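Local atomic coordinates of proto-oncogene vav (Homo sapiens, PDB entry 6NEW), a protein that probably acts as a guanine nucleotide exchange factor that activates Rac-type Rho GTPases, its catalytic DH domain being followed by PH and zinc-binding C1 domains. Residues 303-317 with 329-342. Sequence-based numbering, arbitrary orientation.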
loop_
_atom_site.group_PDB
_atom_site.type_symbol
_atom_site.label_atom_id
_atom_site.label_comp_id
_atom_site.label_asym_id
_atom_site.label_seq_id
_atom_site.Cartn_x
_atom_site.Cartn_y
_atom_site.Cartn_z
ATOM N N ASP A 303 28.122 19.722 4.289
ATOM C CA ASP A 303 29.122 20.744 4.052
ATOM C C ASP A 303 28.450 22.129 4.028
ATOM O O ASP A 303 27.684 22.437 3.117
ATOM C CB ASP A 303 29.970 20.446 2.811
ATOM C CG ASP A 303 30.896 21.584 2.474
ATOM O OD1 ASP A 303 30.464 22.496 1.757
ATOM O OD2 ASP A 303 32.036 21.580 2.961
ATOM N N SER A 304 28.736 22.951 5.030
ATOM C CA SER A 304 28.144 24.281 5.167
ATOM C C SER A 304 28.783 25.398 4.314
ATOM O O SER A 304 28.230 26.502 4.289
ATOM C CB SER A 304 28.121 24.689 6.632
ATOM O OG SER A 304 27.336 23.759 7.358
ATOM N N SER A 305 29.903 25.117 3.599
ATOM C CA SER A 305 30.630 26.094 2.774
ATOM C C SER A 305 29.756 26.898 1.801
ATOM O O SER A 305 29.997 28.092 1.665
ATOM C CB SER A 305 31.798 25.450 2.028
ATOM O OG SER A 305 31.417 24.781 0.832
ATOM N N GLY A 306 28.768 26.245 1.174
ATOM C CA GLY A 306 27.845 26.858 0.224
ATOM C C GLY A 306 26.829 27.812 0.825
ATOM O O GLY A 306 26.285 28.650 0.095
ATOM N N ASP A 307 26.561 27.700 2.163
ATOM C CA ASP A 307 25.597 28.533 2.908
ATOM C C ASP A 307 25.893 30.029 2.824
ATOM O O ASP A 307 24.973 30.801 2.549
ATOM C CB ASP A 307 25.510 28.113 4.392
ATOM C CG ASP A 307 24.871 26.770 4.675
ATOM O OD1 ASP A 307 24.637 26.015 3.721
ATOM O OD2 ASP A 307 24.598 26.479 5.860
ATOM N N ARG A 308 27.181 30.422 3.049
ATOM C CA ARG A 308 27.697 31.796 3.088
ATOM C C ARG A 308 27.354 32.682 1.877
ATOM O O ARG A 308 26.626 33.659 2.043
ATOM C CB ARG A 308 29.215 31.811 3.321
ATOM N N ASP A 309 27.817 32.326 0.673
ATOM C CA ASP A 309 27.583 33.151 -0.516
ATOM C C ASP A 309 26.260 32.866 -1.231
ATOM O O ASP A 309 25.746 33.760 -1.921
ATOM C CB ASP A 309 28.776 33.068 -1.489
ATOM C CG ASP A 309 30.115 33.467 -0.891
ATOM O OD1 ASP A 309 30.146 33.865 0.297
ATOM O OD2 ASP A 309 31.133 33.385 -1.608
ATOM N N ASN A 310 25.691 31.647 -1.019
ATOM C CA ASN A 310 24.423 31.179 -1.594
ATOM C C ASN A 310 24.356 31.395 -3.109
ATOM O O ASN A 310 23.346 31.847 -3.645
ATOM C CB ASN A 310 23.229 31.783 -0.855
ATOM C CG ASN A 310 21.934 31.022 -0.980
ATOM O OD1 ASN A 310 21.862 29.802 -0.773
ATOM N ND2 ASN A 310 20.860 31.746 -1.243
ATOM N N LYS A 311 25.479 31.104 -3.782
ATOM C CA LYS A 311 25.626 31.192 -5.230
ATOM C C LYS A 311 25.116 29.864 -5.800
ATOM O O LYS A 311 25.326 28.820 -5.180
ATOM C CB LYS A 311 27.103 31.441 -5.623
ATOM C CG LYS A 311 27.706 32.755 -5.103
ATOM C CD LYS A 311 27.299 33.987 -5.928
ATOM C CE LYS A 311 27.621 35.297 -5.242
ATOM N NZ LYS A 311 26.528 35.740 -4.335
ATOM N N LYS A 312 24.395 29.901 -6.935
ATOM C CA LYS A 312 23.829 28.696 -7.553
ATOM C C LYS A 312 24.889 27.654 -7.874
ATOM O O LYS A 312 25.990 28.025 -8.278
ATOM C CB LYS A 312 22.955 29.040 -8.766
ATOM C CG LYS A 312 21.520 29.306 -8.321
ATOM C CD LYS A 312 20.666 30.077 -9.299
ATOM C CE LYS A 312 19.512 30.763 -8.591
ATOM N NZ LYS A 312 18.427 29.820 -8.194
ATOM N N TRP A 313 24.592 26.366 -7.569
ATOM C CA TRP A 313 25.461 25.191 -7.759
ATOM C C TRP A 313 26.597 25.052 -6.706
ATOM O O TRP A 313 27.504 24.233 -6.889
ATOM C CB TRP A 313 26.036 25.119 -9.192
ATOM C CG TRP A 313 25.037 24.768 -10.250
ATOM C CD1 TRP A 313 24.623 25.558 -11.284
ATOM C CD2 TRP A 313 24.351 23.520 -10.397
ATOM N NE1 TRP A 313 23.722 24.879 -12.069
ATOM C CE2 TRP A 313 23.535 23.623 -11.547
ATOM C CE3 TRP A 313 24.353 22.314 -9.672
ATOM C CZ2 TRP A 313 22.737 22.565 -11.994
ATOM C CZ3 TRP A 313 23.552 21.273 -10.107
ATOM C CH2 TRP A 313 22.750 21.404 -11.250
ATOM N N SER A 314 26.552 25.838 -5.618
ATOM C CA SER A 314 27.576 25.808 -4.567
ATOM C C SER A 314 27.137 24.962 -3.354
ATOM O O SER A 314 27.936 24.720 -2.446
ATOM C CB SER A 314 27.918 27.225 -4.115
ATOM O OG SER A 314 26.874 27.781 -3.330
ATOM N N HIS A 315 25.882 24.521 -3.346
ATOM C CA HIS A 315 25.322 23.757 -2.249
ATOM C C HIS A 315 25.712 22.286 -2.321
ATOM O O HIS A 315 25.252 21.551 -3.198
ATOM C CB HIS A 315 23.818 23.979 -2.185
ATOM C CG HIS A 315 23.462 25.425 -2.253
ATOM N ND1 HIS A 315 23.172 26.038 -3.462
ATOM C CD2 HIS A 315 23.441 26.352 -1.272
ATOM C CE1 HIS A 315 22.929 27.302 -3.168
ATOM N NE2 HIS A 315 23.093 27.542 -1.864
ATOM N N MET A 316 26.598 21.879 -1.399
ATOM C CA MET A 316 27.132 20.534 -1.358
ATOM C C MET A 316 27.015 19.791 -0.012
ATOM O O MET A 316 26.893 20.385 1.051
ATOM C CB MET A 316 28.609 20.549 -1.817
ATOM C CG MET A 316 29.420 19.420 -1.202
ATOM S SD MET A 316 31.191 19.295 -1.433
ATOM C CE MET A 316 31.739 20.923 -0.857
ATOM N N PHE A 317 27.081 18.461 -0.109
ATOM C CA PHE A 317 27.243 17.466 0.925
ATOM C C PHE A 317 28.108 16.392 0.302
ATOM O O PHE A 317 28.212 16.310 -0.933
ATOM C CB PHE A 317 25.943 16.935 1.519
ATOM C CG PHE A 317 24.963 16.189 0.652
ATOM C CD1 PHE A 317 25.094 14.814 0.444
ATOM C CD2 PHE A 317 23.835 16.828 0.145
ATOM C CE1 PHE A 317 24.152 14.111 -0.318
ATOM C CE2 PHE A 317 22.884 16.122 -0.598
ATOM C CZ PHE A 317 23.060 14.778 -0.846
ATOM N N GLU A 329 31.379 14.397 -4.064
ATOM C CA GLU A 329 30.936 15.736 -3.659
ATOM C C GLU A 329 29.718 15.985 -4.526
ATOM O O GLU A 329 29.806 15.876 -5.747
ATOM C CB GLU A 329 31.991 16.816 -3.946
ATOM C CG GLU A 329 33.286 16.711 -3.156
ATOM C CD GLU A 329 34.118 17.981 -3.234
ATOM O OE1 GLU A 329 34.106 18.630 -4.305
ATOM O OE2 GLU A 329 34.787 18.326 -2.231
ATOM N N LEU A 330 28.580 16.244 -3.897
ATOM C CA LEU A 330 27.322 16.372 -4.599
ATOM C C LEU A 330 26.870 17.800 -4.540
ATOM O O LEU A 330 26.633 18.331 -3.448
ATOM C CB LEU A 330 26.274 15.393 -3.983
ATOM C CG LEU A 330 26.143 13.954 -4.553
ATOM C CD1 LEU A 330 27.460 13.262 -4.695
ATOM C CD2 LEU A 330 25.298 13.103 -3.657
ATOM N N PHE A 331 26.761 18.434 -5.721
ATOM C CA PHE A 331 26.369 19.847 -5.813
ATOM C C PHE A 331 24.975 20.006 -6.390
ATOM O O PHE A 331 24.679 19.474 -7.463
ATOM C CB PHE A 331 27.378 20.673 -6.629
ATOM C CG PHE A 331 28.785 20.691 -6.091
ATOM C CD1 PHE A 331 29.695 19.694 -6.443
ATOM C CD2 PHE A 331 29.227 21.744 -5.292
ATOM C CE1 PHE A 331 31.002 19.720 -5.956
ATOM C CE2 PHE A 331 30.534 21.776 -4.808
ATOM C CZ PHE A 331 31.410 20.758 -5.129
ATOM N N PHE A 332 24.140 20.752 -5.672
ATOM C CA PHE A 332 22.764 21.052 -6.050
ATOM C C PHE A 332 22.642 22.547 -6.400
ATOM O O PHE A 332 23.438 23.357 -5.896
ATOM C CB PHE A 332 21.786 20.600 -4.944
ATOM C CG PHE A 332 21.939 19.112 -4.750
ATOM C CD1 PHE A 332 21.332 18.216 -5.623
ATOM C CD2 PHE A 332 22.802 18.603 -3.776
ATOM C CE1 PHE A 332 21.557 16.850 -5.505
ATOM C CE2 PHE A 332 23.046 17.244 -3.685
ATOM C CZ PHE A 332 22.397 16.370 -4.527
ATOM N N LYS A 333 21.704 22.894 -7.307
ATOM C CA LYS A 333 21.526 24.271 -7.761
ATOM C C LYS A 333 21.121 25.206 -6.628
ATOM O O LYS A 333 21.684 26.292 -6.533
ATOM C CB LYS A 333 20.579 24.376 -8.967
ATOM C CG LYS A 333 20.974 25.506 -9.909
ATOM C CD LYS A 333 19.987 25.715 -11.035
ATOM C CE LYS A 333 20.595 26.622 -12.079
ATOM N NZ LYS A 333 19.563 27.410 -12.803
ATOM N N THR A 334 20.232 24.758 -5.728
ATOM C CA THR A 334 19.766 25.542 -4.580
ATOM C C THR A 334 20.048 24.865 -3.238
ATOM O O THR A 334 20.417 23.687 -3.193
ATOM C CB THR A 334 18.264 25.844 -4.686
ATOM O OG1 THR A 334 17.511 24.635 -4.567
ATOM C CG2 THR A 334 17.896 26.596 -5.957
ATOM N N ARG A 335 19.838 25.628 -2.142
ATOM C CA ARG A 335 19.995 25.200 -0.755
ATOM C C ARG A 335 18.843 24.251 -0.399
ATOM O O ARG A 335 19.064 23.280 0.319
ATOM C CB ARG A 335 20.003 26.436 0.176
ATOM C CG ARG A 335 19.981 26.164 1.679
ATOM C CD ARG A 335 21.368 25.976 2.262
ATOM N NE ARG A 335 21.305 25.765 3.709
ATOM C CZ ARG A 335 21.346 26.733 4.624
ATOM N NH1 ARG A 335 21.458 28.005 4.253
ATOM N NH2 ARG A 335 21.276 26.436 5.915
ATOM N N GLU A 336 17.620 24.538 -0.910
ATOM C CA GLU A 336 16.401 23.755 -0.677
ATOM C C GLU A 336 16.561 22.353 -1.258
ATOM O O GLU A 336 16.226 21.375 -0.588
ATOM C CB GLU A 336 15.156 24.436 -1.285
ATOM C CG GLU A 336 14.824 25.799 -0.704
ATOM C CD GLU A 336 15.553 26.961 -1.360
ATOM O OE1 GLU A 336 15.225 27.289 -2.525
ATOM O OE2 GLU A 336 16.451 27.544 -0.709
ATOM N N LEU A 337 17.104 22.263 -2.487
ATOM C CA LEU A 337 17.377 21.005 -3.176
ATOM C C LEU A 337 18.382 20.144 -2.395
ATOM O O LEU A 337 18.129 18.954 -2.182
ATOM C CB LEU A 337 17.888 21.265 -4.605
ATOM C CG LEU A 337 16.816 21.481 -5.654
ATOM C CD1 LEU A 337 17.391 22.150 -6.899
ATOM C CD2 LEU A 337 16.127 20.169 -6.010
ATOM N N LYS A 338 19.512 20.771 -1.960
ATOM C CA LYS A 338 20.589 20.156 -1.181
ATOM C C LYS A 338 19.998 19.567 0.081
ATOM O O LYS A 338 20.185 18.377 0.335
ATOM C CB LYS A 338 21.676 21.186 -0.820
ATOM C CG LYS A 338 22.769 20.580 0.067
ATOM C CD LYS A 338 23.525 21.640 0.807
ATOM C CE LYS A 338 23.919 21.150 2.156
ATOM N NZ LYS A 338 24.982 21.995 2.726
ATOM N N LYS A 339 19.236 20.394 0.828
ATOM C CA LYS A 339 18.562 20.025 2.064
ATOM C C LYS A 339 17.627 18.830 1.841
ATOM O O LYS A 339 17.630 17.911 2.649
ATOM C CB LYS A 339 17.793 21.234 2.649
ATOM C CG LYS A 339 17.483 21.113 4.149
ATOM C CD LYS A 339 16.305 21.987 4.577
ATOM C CE LYS A 339 16.006 21.837 6.050
ATOM N NZ LYS A 339 14.653 22.342 6.395
ATOM N N LYS A 340 16.857 18.841 0.722
ATOM C CA LYS A 340 15.921 17.795 0.339
ATOM C C LYS A 340 16.628 16.465 -0.013
ATOM O O LYS A 340 16.179 15.420 0.451
ATOM C CB LYS A 340 14.991 18.276 -0.792
ATOM C CG LYS A 340 13.941 17.253 -1.246
ATOM C CD LYS A 340 12.731 17.058 -0.308
ATOM C CE LYS A 340 11.957 15.843 -0.775
ATOM N NZ LYS A 340 10.502 15.965 -0.524
ATOM N N TRP A 341 17.717 16.512 -0.799
ATOM C CA TRP A 341 18.468 15.320 -1.182
ATOM C C TRP A 341 19.134 14.649 0.031
ATOM O O TRP A 341 19.112 13.419 0.148
ATOM C CB TRP A 341 19.512 15.652 -2.254
ATOM C CG TRP A 341 18.977 15.622 -3.644
ATOM C CD1 TRP A 341 18.366 16.648 -4.310
ATOM C CD2 TRP A 341 19.034 14.521 -4.562
ATOM N NE1 TRP A 341 18.067 16.264 -5.598
ATOM C CE2 TRP A 341 18.477 14.965 -5.785
ATOM C CE3 TRP A 341 19.513 13.205 -4.474
ATOM C CZ2 TRP A 341 18.379 14.134 -6.910
ATOM C CZ3 TRP A 341 19.421 12.382 -5.586
ATOM C CH2 TRP A 341 18.852 12.844 -6.786
ATOM N N MET A 342 19.709 15.473 0.927
ATOM C CA MET A 342 20.371 15.086 2.167
ATOM C C MET A 342 19.416 14.316 3.063
ATOM O O MET A 342 19.780 13.265 3.595
ATOM C CB MET A 342 20.837 16.346 2.897
ATOM C CG MET A 342 21.532 16.056 4.207
ATOM S SD MET A 342 23.296 16.025 3.928
ATOM C CE MET A 342 23.546 17.764 3.813
HETATM O O HOH W 1 24.825 24.871 1.187
HETATM O O HOH W 2 19.656 28.909 -2.457
HETATM O O HOH W 3 21.282 29.911 2.112
#
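Phe317 turns its CG between its backbone N and carbonyl carbon (chi1 63°), and Lys338 sends its chain opposite the backbone N (chi1 177°); these torsions set the lysine's CG at the ring's edge, 3.9 Å from Phe317 CD2, where the last hairpin of the PH domain meets its C-terminal helix. Strands 315-317 and 329-332 run antiparallel, Phe332 N bonded to His315 O (2.8 Å) and Leu330 N to Phe317 O (3.0 Å). On the face toward the helix, the Phe317 ring is sandwiched between Leu330 CB and Met342 SD, the sulfur 4.1 Å from the ring centroid; a flat, apolar ring suits this slot, and Val300 and Phe345 extend the packing. On the other face, Met316 lays CB over the Phe331 ring.

Before the strand, Trp313 takes Lys333 CG over its five-membered ring, 3.6 Å from that centroid, a place for lysine's long aliphatic stem. A serine in place of Trp313 would probably leave this stem without its aromatic platform and Lys256 without its cation-pi partner. The imidazole of His315 lies against the start of the helix, Arg335 N over its centre, while its NE2 donates to Asn310 OD1. Asp307 stacks its carboxylate on the Arg335 guanidinium, a charge contact without a directed N-H. From the helix, long-chained Lys338 pairs with Asp302, and its NZ donates to Asp303 O at 2.8 Å and Met316 O at 3.0 Å.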